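Local coordinates for cocosin 1 acidic chain (Cocos nucifera, PDB 5WPW), which serves as a seed storage protein, an 11S globulin of the cupin superfamily that forms a nutrient reservoir in the coconut, at residues E2-T14 with D25-A37. The protein carries 2 engineered substitutions. Numbering follows the deposited sequence.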
ATOM      1  N   GLU A   2      -8.813  30.906   8.758  1.00 69.30           N
ATOM      2  CA  GLU A   2      -8.835  31.603  10.039  1.00 60.74           C
ATOM      3  C   GLU A   2      -7.647  31.263  10.927  1.00 59.41           C
ATOM      4  O   GLU A   2      -7.693  31.547  12.131  1.00 55.63           O
ATOM      5  CB  GLU A   2     -10.129  31.275  10.804  1.00 55.72           C
ATOM      6  CG  GLU A   2     -11.371  32.027  10.349  1.00 58.56           C
ATOM      7  CD  GLU A   2     -12.066  31.352   9.178  1.00 62.93           C
ATOM      8  OE1 GLU A   2     -11.422  30.523   8.497  1.00 62.88           O
ATOM      9  OE2 GLU A   2     -13.259  31.649   8.938  1.00 64.09           O
ATOM     10  N   CYS A   3      -6.596  30.648  10.388  1.00 51.83           N
ATOM     11  CA  CYS A   3      -5.515  30.219  11.265  1.00 53.23           C
ATOM     12  C   CYS A   3      -4.530  31.331  11.580  1.00 50.63           C
ATOM     13  O   CYS A   3      -3.532  31.079  12.269  1.00 47.79           O
ATOM     14  CB  CYS A   3      -4.794  29.005  10.670  1.00 47.20           C
ATOM     15  SG  CYS A   3      -5.709  27.445  10.864  1.00 44.61           S
ATOM     16  N   ARG A   4      -4.782  32.555  11.117  1.00 53.41           N
ATOM     17  CA  ARG A   4      -4.067  33.720  11.639  1.00 53.78           C
ATOM     18  C   ARG A   4      -4.824  34.251  12.859  1.00 56.01           C
ATOM     19  O   ARG A   4      -5.495  35.290  12.842  1.00 54.61           O
ATOM     20  CB  ARG A   4      -3.889  34.782  10.562  1.00 48.84           C
ATOM     21  CG  ARG A   4      -2.924  34.379   9.447  1.00 50.81           C
ATOM     22  CD  ARG A   4      -3.402  34.863   8.081  1.00 57.83           C
ATOM     23  NE  ARG A   4      -2.841  34.110   6.949  1.00 59.81           N
ATOM     24  CZ  ARG A   4      -3.476  33.942   5.789  1.00 58.71           C
ATOM     25  NH1 ARG A   4      -2.919  33.254   4.796  1.00 50.49           N
ATOM     26  NH2 ARG A   4      -4.686  34.468   5.629  1.00 62.62           N
ATOM     27  N   ILE A   5      -4.714  33.496  13.938  1.00 53.69           N
ATOM     28  CA  ILE A   5      -5.415  33.805  15.172  1.00 53.56           C
ATOM     29  C   ILE A   5      -4.538  34.710  16.015  1.00 53.37           C
ATOM     30  O   ILE A   5      -3.382  34.377  16.303  1.00 51.71           O
ATOM     31  CB  ILE A   5      -5.777  32.524  15.941  1.00 56.41           C
ATOM     32  CG1 ILE A   5      -6.267  31.435  14.987  1.00 51.96           C
ATOM     33  CG2 ILE A   5      -6.827  32.819  16.992  1.00 57.91           C
ATOM     34  CD1 ILE A   5      -5.158  30.516  14.547  1.00 53.26           C
ATOM     35  N   GLU A   6      -5.087  35.860  16.408  1.00 55.16           N
ATOM     36  CA  GLU A   6      -4.362  36.759  17.297  1.00 56.67           C
ATOM     37  C   GLU A   6      -4.210  36.144  18.689  1.00 54.44           C
ATOM     38  O   GLU A   6      -3.103  36.111  19.239  1.00 52.57           O
ATOM     39  CB  GLU A   6      -5.071  38.117  17.361  1.00 56.53           C
ATOM     40  CG  GLU A   6      -4.305  39.210  18.106  1.00 57.89           C
ATOM     41  CD  GLU A   6      -2.896  39.419  17.579  1.00 60.27           C
ATOM     42  OE1 GLU A   6      -1.993  38.680  18.021  1.00 58.93           O
ATOM     43  OE2 GLU A   6      -2.684  40.324  16.736  1.00 61.35           O
ATOM     44  N   ARG A   7      -5.307  35.629  19.261  1.00 50.78           N
ATOM     45  CA  ARG A   7      -5.318  35.030  20.592  1.00 49.75           C
ATOM     46  C   ARG A   7      -6.155  33.758  20.597  1.00 48.11           C
ATOM     47  O   ARG A   7      -7.152  33.648  19.881  1.00 50.34           O
ATOM     48  CB  ARG A   7      -5.912  35.970  21.662  1.00 49.86           C
ATOM     49  CG  ARG A   7      -5.096  37.221  21.949  1.00 51.39           C
ATOM     50  CD  ARG A   7      -3.650  36.906  22.243  1.00 52.57           C
ATOM     51  NE  ARG A   7      -2.791  37.337  21.148  1.00 57.41           N
ATOM     52  CZ  ARG A   7      -1.468  37.429  21.224  1.00 52.90           C
ATOM     53  NH1 ARG A   7      -0.766  37.830  20.169  1.00 54.58           N
ATOM     54  NH2 ARG A   7      -0.844  37.127  22.359  1.00 49.55           N
ATOM     55  N   LEU A   8      -5.768  32.817  21.453  1.00 47.24           N
ATOM     56  CA  LEU A   8      -6.611  31.676  21.779  1.00 42.20           C
ATOM     57  C   LEU A   8      -7.332  31.916  23.103  1.00 48.13           C
ATOM     58  O   LEU A   8      -6.911  32.727  23.929  1.00 48.53           O
ATOM     59  CB  LEU A   8      -5.788  30.386  21.862  1.00 40.42           C
ATOM     60  CG  LEU A   8      -4.903  30.046  20.660  1.00 43.06           C
ATOM     61  CD1 LEU A   8      -3.920  28.951  21.033  1.00 37.81           C
ATOM     62  CD2 LEU A   8      -5.761  29.618  19.477  1.00 42.53           C
ATOM     63  N   ASN A   9      -8.430  31.194  23.306  1.00 48.57           N
ATOM     64  CA  ASN A   9      -9.089  31.226  24.605  1.00 47.53           C
ATOM     65  C   ASN A   9      -9.768  29.890  24.853  1.00 48.81           C
ATOM     66  O   ASN A   9     -10.101  29.156  23.918  1.00 49.17           O
ATOM     67  CB  ASN A   9     -10.106  32.380  24.715  1.00 50.82           C
ATOM     68  CG  ASN A   9     -11.093  32.395  23.573  1.00 51.21           C
ATOM     69  OD1 ASN A   9     -10.787  32.868  22.478  1.00 56.31           O
ATOM     70  ND2 ASN A   9     -12.293  31.880  23.822  1.00 50.99           N
ATOM     71  N   ALA A  10      -9.955  29.575  26.130  1.00 42.72           N
ATOM     72  CA  ALA A  10     -10.653  28.350  26.484  1.00 45.01           C
ATOM     73  C   ALA A  10     -12.124  28.479  26.113  1.00 43.42           C
ATOM     74  O   ALA A  10     -12.718  29.555  26.224  1.00 48.49           O
ATOM     75  CB  ALA A  10     -10.493  28.054  27.974  1.00 42.47           C
ATOM     76  N   LEU A  11     -12.699  27.386  25.634  1.00 40.13           N
ATOM     77  CA  LEU A  11     -14.044  27.393  25.092  1.00 39.13           C
ATOM     78  C   LEU A  11     -14.978  26.563  25.958  1.00 36.80           C
ATOM     79  O   LEU A  11     -14.563  25.617  26.632  1.00 35.59           O
ATOM     80  CB  LEU A  11     -14.063  26.853  23.657  1.00 43.41           C
ATOM     81  CG  LEU A  11     -13.385  27.736  22.613  1.00 44.43           C
ATOM     82  CD1 LEU A  11     -13.058  26.941  21.360  1.00 43.15           C
ATOM     83  CD2 LEU A  11     -14.262  28.928  22.283  1.00 48.06           C
ATOM     84  N   GLU A  12     -16.247  26.928  25.913  1.00 41.59           N
ATOM     85  CA  GLU A  12     -17.328  26.219  26.569  1.00 41.54           C
ATOM     86  C   GLU A  12     -18.501  26.188  25.608  1.00 37.55           C
ATOM     87  O   GLU A  12     -18.522  26.932  24.619  1.00 41.38           O
ATOM     88  CB  GLU A  12     -17.719  26.889  27.896  1.00 42.03           C
ATOM     89  CG  GLU A  12     -16.965  26.328  29.076  1.00 42.41           C
ATOM     90  CD  GLU A  12     -17.591  26.704  30.406  1.00 48.08           C
ATOM     91  OE1 GLU A  12     -18.805  26.438  30.600  1.00 49.34           O
ATOM     92  OE2 GLU A  12     -16.860  27.263  31.250  1.00 50.22           O
ATOM     93  N   PRO A  13     -19.473  25.309  25.840  1.00 36.47           N
ATOM     94  CA  PRO A  13     -20.613  25.200  24.921  1.00 44.06           C
ATOM     95  C   PRO A  13     -21.419  26.491  24.823  1.00 45.14           C
ATOM     96  O   PRO A  13     -21.720  27.139  25.827  1.00 50.96           O
ATOM     97  CB  PRO A  13     -21.438  24.070  25.534  1.00 41.00           C
ATOM     98  CG  PRO A  13     -20.418  23.207  26.180  1.00 40.91           C
ATOM     99  CD  PRO A  13     -19.400  24.154  26.750  1.00 41.24           C
ATOM    100  N   THR A  14     -21.784  26.851  23.590  1.00 43.02           N
ATOM    101  CA  THR A  14     -22.567  28.058  23.347  1.00 48.90           C
ATOM    102  C   THR A  14     -24.063  27.806  23.490  1.00 50.50           C
ATOM    103  O   THR A  14     -24.756  28.562  24.174  1.00 52.26           O
ATOM    104  CB  THR A  14     -22.275  28.629  21.956  1.00 47.80           C
ATOM    105  OG1 THR A  14     -22.546  27.637  20.956  1.00 52.97           O
ATOM    106  CG2 THR A  14     -20.831  29.062  21.862  1.00 48.94           C
ATOM    107  N   ASP A  25     -24.687  19.631  24.435  1.00 32.91           N
ATOM    108  CA  ASP A  25     -24.032  20.932  24.464  1.00 36.77           C
ATOM    109  C   ASP A  25     -23.223  21.085  23.188  1.00 36.93           C
ATOM    110  O   ASP A  25     -22.451  20.191  22.843  1.00 35.42           O
ATOM    111  CB  ASP A  25     -23.106  21.054  25.673  1.00 39.04           C
ATOM    112  CG  ASP A  25     -23.825  20.867  26.970  1.00 44.70           C
ATOM    113  OD1 ASP A  25     -25.038  21.177  26.995  1.00 51.52           O
ATOM    114  OD2 ASP A  25     -23.210  20.387  27.942  1.00 46.47           O
ATOM    115  N   TYR A  26     -23.405  22.189  22.480  1.00 34.93           N
ATOM    116  CA  TYR A  26     -22.674  22.415  21.238  1.00 42.83           C
ATOM    117  C   TYR A  26     -21.635  23.516  21.442  1.00 41.30           C
ATOM    118  O   TYR A  26     -21.979  24.632  21.849  1.00 42.01           O
ATOM    119  CB  TYR A  26     -23.620  22.773  20.089  1.00 39.25           C
ATOM    120  CG  TYR A  26     -24.698  21.743  19.783  1.00 40.48           C
ATOM    121  CD1 TYR A  26     -25.849  21.662  20.566  1.00 45.19           C
ATOM    122  CD2 TYR A  26     -24.586  20.874  18.697  1.00 42.59           C
ATOM    123  CE1 TYR A  26     -26.849  20.736  20.288  1.00 45.72           C
ATOM    124  CE2 TYR A  26     -25.585  19.937  18.405  1.00 34.59           C
ATOM    125  CZ  TYR A  26     -26.717  19.875  19.212  1.00 42.72           C
ATOM    126  OH  TYR A  26     -27.736  18.963  18.959  1.00 41.28           O
ATOM    127  N   PHE A  27     -20.370  23.208  21.158  1.00 34.63           N
ATOM    128  CA  PHE A  27     -19.397  24.282  20.986  1.00 36.99           C
ATOM    129  C   PHE A  27     -19.620  24.935  19.629  1.00 38.44           C
ATOM    130  O   PHE A  27     -20.198  24.337  18.721  1.00 40.32           O
ATOM    131  CB  PHE A  27     -17.962  23.766  21.096  1.00 34.69           C
ATOM    132  CG  PHE A  27     -17.615  23.159  22.433  1.00 34.64           C
ATOM    133  CD1 PHE A  27     -18.092  21.914  22.791  1.00 32.57           C
ATOM    134  CD2 PHE A  27     -16.766  23.829  23.316  1.00 36.74           C
ATOM    135  CE1 PHE A  27     -17.757  21.351  24.012  1.00 36.10           C
ATOM    136  CE2 PHE A  27     -16.423  23.274  24.531  1.00 28.42           C
ATOM    137  CZ  PHE A  27     -16.927  22.027  24.879  1.00 37.80           C
ATOM    138  N   ASP A  28     -19.176  26.186  19.489  1.00 39.71           N
ATOM    139  CA  ASP A  28     -19.512  26.967  18.301  1.00 43.66           C
ATOM    140  C   ASP A  28     -18.517  26.662  17.183  1.00 42.36           C
ATOM    141  O   ASP A  28     -17.381  27.139  17.207  1.00 42.57           O
ATOM    142  CB  ASP A  28     -19.544  28.463  18.600  1.00 39.91           C
ATOM    143  CG  ASP A  28     -19.877  29.292  17.367  1.00 43.03           C
ATOM    144  OD1 ASP A  28     -20.395  28.732  16.377  1.00 47.93           O
ATOM    145  OD2 ASP A  28     -19.614  30.509  17.377  1.00 49.53           O
ATOM    146  N   GLU A  29     -18.960  25.907  16.177  1.00 39.99           N
ATOM    147  CA  GLU A  29     -18.079  25.541  15.074  1.00 38.44           C
ATOM    148  C   GLU A  29     -17.713  26.732  14.201  1.00 41.30           C
ATOM    149  O   GLU A  29     -16.827  26.606  13.348  1.00 37.43           O
ATOM    150  CB  GLU A  29     -18.736  24.443  14.232  1.00 43.22           C
ATOM    151  CG  GLU A  29     -20.183  24.724  13.848  1.00 40.75           C
ATOM    152  CD  GLU A  29     -20.650  23.895  12.648  1.00 43.47           C
ATOM    153  OE1 GLU A  29     -20.632  22.638  12.718  1.00 39.15           O
ATOM    154  OE2 GLU A  29     -21.030  24.506  11.623  1.00 48.24           O
ATOM    155  N   ASP A  30     -18.371  27.880  14.397  1.00 44.10           N
ATOM    156  CA  ASP A  30     -18.064  29.105  13.672  1.00 44.27           C
ATOM    157  C   ASP A  30     -17.020  29.966  14.373  1.00 43.63           C
ATOM    158  O   ASP A  30     -16.535  30.935  13.781  1.00 49.69           O
ATOM    159  CB  ASP A  30     -19.345  29.912  13.452  1.00 48.30           C
ATOM    160  CG  ASP A  30     -20.206  29.338  12.339  1.00 53.91           C
ATOM    161  OD1 ASP A  30     -19.988  29.721  11.166  1.00 59.31           O
ATOM    162  OD2 ASP A  30     -21.094  28.505  12.631  1.00 53.79           O
ATOM    163  N   ASN A  31     -16.688  29.648  15.619  1.00 42.69           N
ATOM    164  CA  ASN A  31     -15.535  30.233  16.285  1.00 43.40           C
ATOM    165  C   ASN A  31     -14.285  30.081  15.417  1.00 44.17           C
ATOM    166  O   ASN A  31     -14.085  29.049  14.770  1.00 40.31           O
ATOM    167  CB  ASN A  31     -15.368  29.537  17.646  1.00 41.07           C
ATOM    168  CG  ASN A  31     -14.428  30.269  18.579  1.00 48.98           C
ATOM    169  OD1 ASN A  31     -13.220  30.290  18.365  1.00 49.89           O
ATOM    170  ND2 ASN A  31     -14.981  30.852  19.642  1.00 49.90           N
ATOM    171  N   GLU A  32     -13.439  31.122  15.402  1.00 45.75           N
ATOM    172  CA  GLU A  32     -12.239  31.098  14.566  1.00 41.86           C
ATOM    173  C   GLU A  32     -11.368  29.882  14.857  1.00 39.71           C
ATOM    174  O   GLU A  32     -10.774  29.297  13.945  1.00 39.19           O
ATOM    175  CB  GLU A  32     -11.424  32.375  14.769  1.00 49.27           C
ATOM    176  CG  GLU A  32     -11.651  33.473  13.739  1.00 53.10           C
ATOM    177  CD  GLU A  32     -10.781  34.696  14.004  1.00 59.10           C
ATOM    178  OE1 GLU A  32      -9.633  34.518  14.477  1.00 55.32           O
ATOM    179  OE2 GLU A  32     -11.243  35.832  13.748  1.00 63.29           O
ATOM    180  N   GLN A  33     -11.269  29.495  16.125  1.00 36.55           N
ATOM    181  CA  GLN A  33     -10.383  28.402  16.500  1.00 40.36           C
ATOM    182  C   GLN A  33     -10.893  27.059  15.986  1.00 37.94           C
ATOM    183  O   GLN A  33     -10.100  26.219  15.536  1.00 36.73           O
ATOM    184  CB  GLN A  33     -10.216  28.401  18.017  1.00 36.29           C
ATOM    185  CG  GLN A  33      -9.975  29.809  18.507  1.00 44.15           C
ATOM    186  CD  GLN A  33      -9.803  29.898  19.996  1.00 45.73           C
ATOM    187  OE1 GLN A  33      -8.730  29.610  20.523  1.00 44.78           O
ATOM    188  NE2 GLN A  33     -10.858  30.314  20.688  1.00 46.50           N
ATOM    189  N   PHE A  34     -12.212  26.842  16.044  1.00 37.96           N
ATOM    190  CA  PHE A  34     -12.819  25.670  15.424  1.00 32.99           C
ATOM    191  C   PHE A  34     -12.699  25.727  13.910  1.00 38.06           C
ATOM    192  O   PHE A  34     -12.444  24.710  13.255  1.00 35.88           O
ATOM    193  CB  PHE A  34     -14.287  25.576  15.826  1.00 36.31           C
ATOM    194  CG  PHE A  34     -14.503  24.844  17.096  1.00 31.88           C
ATOM    195  CD1 PHE A  34     -14.281  23.486  17.160  1.00 33.44           C
ATOM    196  CD2 PHE A  34     -14.921  25.507  18.227  1.00 34.36           C
ATOM    197  CE1 PHE A  34     -14.467  22.802  18.331  1.00 35.39           C
ATOM    198  CE2 PHE A  34     -15.110  24.829  19.395  1.00 32.50           C
ATOM    199  CZ  PHE A  34     -14.883  23.471  19.448  1.00 35.94           C
ATOM    200  N   ARG A  35     -12.892  26.909  13.333  1.00 36.42           N
ATOM    201  CA  ARG A  35     -12.705  27.053  11.900  1.00 38.58           C
ATOM    202  C   ARG A  35     -11.241  26.861  11.508  1.00 39.48           C
ATOM    203  O   ARG A  35     -10.958  26.316  10.441  1.00 37.02           O
ATOM    204  CB  ARG A  35     -13.237  28.413  11.434  1.00 43.13           C
ATOM    205  CG  ARG A  35     -14.743  28.401  11.117  1.00 44.44           C
ATOM    206  CD  ARG A  35     -15.196  29.671  10.405  1.00 51.45           C
ATOM    207  NE  ARG A  35     -15.100  30.845  11.271  1.00 55.41           N
ATOM    208  CZ  ARG A  35     -15.861  31.931  11.161  1.00 56.19           C
ATOM    209  NH1 ARG A  35     -16.795  32.006  10.216  1.00 57.90           N
ATOM    210  NH2 ARG A  35     -15.691  32.947  12.006  1.00 55.77           N
ATOM    211  N   CYS A  36     -10.295  27.265  12.355  1.00 35.05           N
ATOM    212  CA  CYS A  36      -8.903  26.992  12.019  1.00 39.33           C
ATOM    213  C   CYS A  36      -8.611  25.503  12.110  1.00 35.24           C
ATOM    214  O   CYS A  36      -7.921  24.952  11.252  1.00 37.15           O
ATOM    215  CB  CYS A  36      -7.956  27.778  12.925  1.00 39.83           C
ATOM    216  SG  CYS A  36      -6.187  27.249  12.836  1.00 42.61           S
ATOM    217  N   ALA A  37      -9.149  24.830  13.130  1.00 33.90           N
ATOM    218  CA  ALA A  37      -8.891  23.411  13.301  1.00 32.62           C
ATOM    219  C   ALA A  37      -9.690  22.560  12.326  1.00 33.73           C
ATOM    220  O   ALA A  37      -9.318  21.412  12.091  1.00 27.11           O
ATOM    221  CB  ALA A  37      -9.215  22.979  14.736  1.00 33.64           C
TER
HETATM  222  O   HOH W   1     -17.857  27.234  21.995  1.00 43.13           O
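Cys3 and Cys36 form a disulfide between residues 2-14 and helix 32-37, with SG joined to SG at 2.0 Å. The bond has a chi3 of 100°. One residue earlier, Glu2 bends at chi2 (85°) and brings OE2 over one face of the Arg35 guanidinium, toward its rim. Glu2 OE2 lies 3.1 Å from Arg35 NE. It sits well out of the guanidinium plane, so the pair is held by charge and no N-H points at the oxygen.

Asn31 caps the start of helix 32-37 through OD1, which accepts from Gln33 N in the carbonyl plane, on a lone pair. From the first turn Gln33 reaches across with its chain extended (chi2 180°). Gln33 OE1 accepts from Asn9 N at 3.2 Å, which ties the helix to residues 2-14. Beside this amide, Leu11 spreads its two methyls: CD2 meets Asn31 ND2 at 3.3 Å and CD1 meets Phe34 CE2 at 3.5 Å.

The contact belongs to the N-terminal cupin domain of the 11S globulin. Residues 2-14 lead into strand 15-19, an outer strand of its sheet within this chain, and also run against the second cupin domain, where backbone hydrogen bonds join Leu8 to Val330 and Leu11 to Leu340.

Farther along, Pro13 lays CD over one face of the Phe27 ring in a CH-pi contact, 4.1 Å from the centroid. Leu11 O lies at the edge of that ring. Tyr26 O takes two donors from Thr14, the backbone N at 2.8 Å and OG1, which comes from above the carbonyl plane. A water links Glu12 O to Asp28 N.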